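Local coordinates for protein five-membered-cyclitol-phosphate synthase (Streptomyces citricolor, PDB 6K96) that is a cyclitol-phosphate synthase of the myo-inositol-1-phosphate synthase family, built around a Rossmann-type domain that holds nicotinamide-adenine-dinucleotide, at residues 181-186 with 325-330. Sequence-based numbering, arbitrary orientation.
Sequences GDDLAS and VLKSPA. With NAD (nicotinamide-adenine-dinucleotide), chain G.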
# COMPACT_ATOMS: atom_id res chain seq x y z
N GLY B 181 27.80 23.67 5.71
CA GLY B 181 27.00 23.60 4.49
C GLY B 181 27.65 22.70 3.46
O GLY B 181 28.76 22.26 3.70
N ASP B 182 26.92 22.41 2.38
CA ASP B 182 25.59 22.98 2.16
C ASP B 182 24.49 21.91 2.01
O ASP B 182 24.79 20.77 1.65
CB ASP B 182 25.57 23.85 0.89
CG ASP B 182 26.66 24.89 0.86
OD1 ASP B 182 26.79 25.60 1.86
OD2 ASP B 182 27.41 24.92 -0.12
N ASP B 183 23.25 22.30 2.28
CA ASP B 183 22.02 21.59 1.85
C ASP B 183 21.69 20.43 2.79
O ASP B 183 22.37 19.40 2.62
CB ASP B 183 22.16 21.11 0.40
CG ASP B 183 20.83 20.79 -0.24
OD1 ASP B 183 19.77 21.05 0.40
OD2 ASP B 183 20.86 20.30 -1.39
N LEU B 184 20.68 20.59 3.67
CA LEU B 184 20.24 19.51 4.62
C LEU B 184 19.88 18.24 3.87
O LEU B 184 19.00 18.32 2.96
CB LEU B 184 19.00 19.90 5.43
CG LEU B 184 19.09 21.18 6.24
CD1 LEU B 184 17.86 21.29 7.12
CD2 LEU B 184 20.37 21.22 7.05
N ALA B 185 20.46 17.11 4.28
CA ALA B 185 19.95 15.74 3.99
C ALA B 185 18.89 15.35 5.04
O ALA B 185 19.23 15.19 6.24
CB ALA B 185 21.10 14.79 4.01
N SER B 186 17.63 15.23 4.63
CA SER B 186 16.47 15.14 5.57
C SER B 186 16.71 13.97 6.52
O SER B 186 17.36 13.00 6.11
CB SER B 186 15.16 15.05 4.83
OG SER B 186 14.53 16.36 4.70
N VAL B 325 24.86 14.60 7.48
CA VAL B 325 23.52 15.26 7.47
C VAL B 325 23.43 16.36 6.40
O VAL B 325 22.47 17.17 6.46
CB VAL B 325 23.16 15.77 8.88
CG1 VAL B 325 23.07 14.63 9.87
CG2 VAL B 325 24.11 16.82 9.36
N LEU B 326 24.33 16.35 5.41
CA LEU B 326 24.38 17.37 4.32
C LEU B 326 24.37 16.65 2.98
O LEU B 326 25.06 15.60 2.87
CB LEU B 326 25.66 18.20 4.45
CG LEU B 326 25.66 19.28 5.53
CD1 LEU B 326 27.01 19.96 5.62
CD2 LEU B 326 24.58 20.32 5.31
N LYS B 327 23.67 17.21 1.98
CA LYS B 327 23.78 16.72 0.57
C LYS B 327 25.11 17.18 -0.05
O LYS B 327 25.70 16.37 -0.77
CB LYS B 327 22.54 17.09 -0.24
CG LYS B 327 21.27 16.43 0.29
CD LYS B 327 20.42 15.67 -0.70
CE LYS B 327 19.12 16.37 -1.01
NZ LYS B 327 19.37 17.58 -1.82
N SER B 328 25.61 18.38 0.26
CA SER B 328 26.68 19.06 -0.51
C SER B 328 27.70 19.68 0.43
O SER B 328 27.89 20.89 0.47
CB SER B 328 26.05 20.11 -1.41
OG SER B 328 24.99 19.55 -2.19
N PRO B 329 28.39 18.85 1.24
CA PRO B 329 29.29 19.36 2.25
C PRO B 329 30.48 19.93 1.50
O PRO B 329 30.78 19.37 0.47
CB PRO B 329 29.76 18.12 3.02
CG PRO B 329 29.62 17.00 2.01
CD PRO B 329 28.37 17.38 1.23
N ALA B 330 31.11 20.96 2.05
CA ALA B 330 32.39 21.48 1.56
C ALA B 330 33.35 20.30 1.39
O ALA B 330 33.51 19.50 2.35
CB ALA B 330 32.87 22.53 2.53
PA NAD G . 9.57 27.96 4.74
O1A NAD G . 9.03 28.32 3.41
O2A NAD G . 8.57 27.42 5.72
O5B NAD G . 10.46 29.07 5.42
C5B NAD G . 10.90 30.12 4.52
C4B NAD G . 10.91 31.43 5.27
O4B NAD G . 11.82 32.41 4.68
C3B NAD G . 9.54 32.11 5.29
O3B NAD G . 9.30 32.60 6.60
C2B NAD G . 9.74 33.27 4.32
O2B NAD G . 8.70 34.15 4.59
C1B NAD G . 11.16 33.67 4.74
N9A NAD G . 11.89 34.58 3.88
C8A NAD G . 11.71 34.69 2.52
N7A NAD G . 12.55 35.52 1.95
C5A NAD G . 13.36 35.97 2.98
C6A NAD G . 14.45 36.86 2.99
N6A NAD G . 14.91 37.44 1.89
N1A NAD G . 15.08 37.08 4.18
C2A NAD G . 14.59 36.47 5.27
N3A NAD G . 13.56 35.63 5.38
C4A NAD G . 12.98 35.39 4.18
O3 NAD G . 10.68 26.85 4.51
PN NAD G . 11.11 25.61 5.45
O1N NAD G . 11.42 26.16 6.79
O2N NAD G . 10.05 24.59 5.19
O5D NAD G . 12.49 25.17 4.75
C5D NAD G . 13.58 26.18 4.70
C4D NAD G . 14.63 25.73 3.72
O4D NAD G . 15.26 24.50 4.13
C3D NAD G . 14.06 25.48 2.31
O3D NAD G . 15.02 25.92 1.38
C2D NAD G . 14.04 23.96 2.22
O2D NAD G . 14.20 23.39 0.94
C1D NAD G . 15.30 23.60 3.01
N1N NAD G . 15.27 22.16 3.39
C2N NAD G . 14.10 21.63 4.02
C3N NAD G . 13.94 20.26 4.22
C7N NAD G . 12.69 19.78 4.93
O7N NAD G . 11.91 20.60 5.42
N7N NAD G . 12.46 18.47 4.99
C4N NAD G . 14.94 19.42 3.75
C5N NAD G . 16.15 19.96 3.30
C6N NAD G . 16.26 21.31 3.05
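The peptide bond between Gly181 and Asp182 is cis, rare before a residue other than proline, so Gly181 O and Asp182 N-H both face 325-330, where they meet Ala330 and Ser328. Gly181 O takes Ala330 N on an in-plane lone pair at 3.2 Å, while Asp182 N gives a nearly straight bond (174°) to Ser328 O, 2.6 Å away and from above that carbonyl's plane. Ser328 N returns a bond to Asp182 O, pairing the two residues reciprocally. The antiparallel run goes on: Asp183 O accepts Lys327 N, Ala185 N reaches Val325 O at 3.0 Å, and Leu184 and Leu326 form the non-hydrogen-bonded pair between them. Leu326 CD1 packs against Gly181 C and O. Chi1 of -161° sets Asp183 CG anti to the backbone N, and OD2 of that carboxylate meets Lys327 NZ, 3.1 Å away and above the carboxylate plane, in a salt bridge. The Asp182 carboxylate instead turns to Ala163 N, Asn156 and Arg164. Farther along, Leu184 CB sits 3.6 Å from C5N of the nicotinamide, and Ser186 OG accepts NAD N7N at 3.0 Å. This loop, leaving the last strand, 179-180, of a 3-2-1-4-5-6 parallel sheet, thus lines the nicotinamide end of a Rossmann-fold dinucleotide pocket.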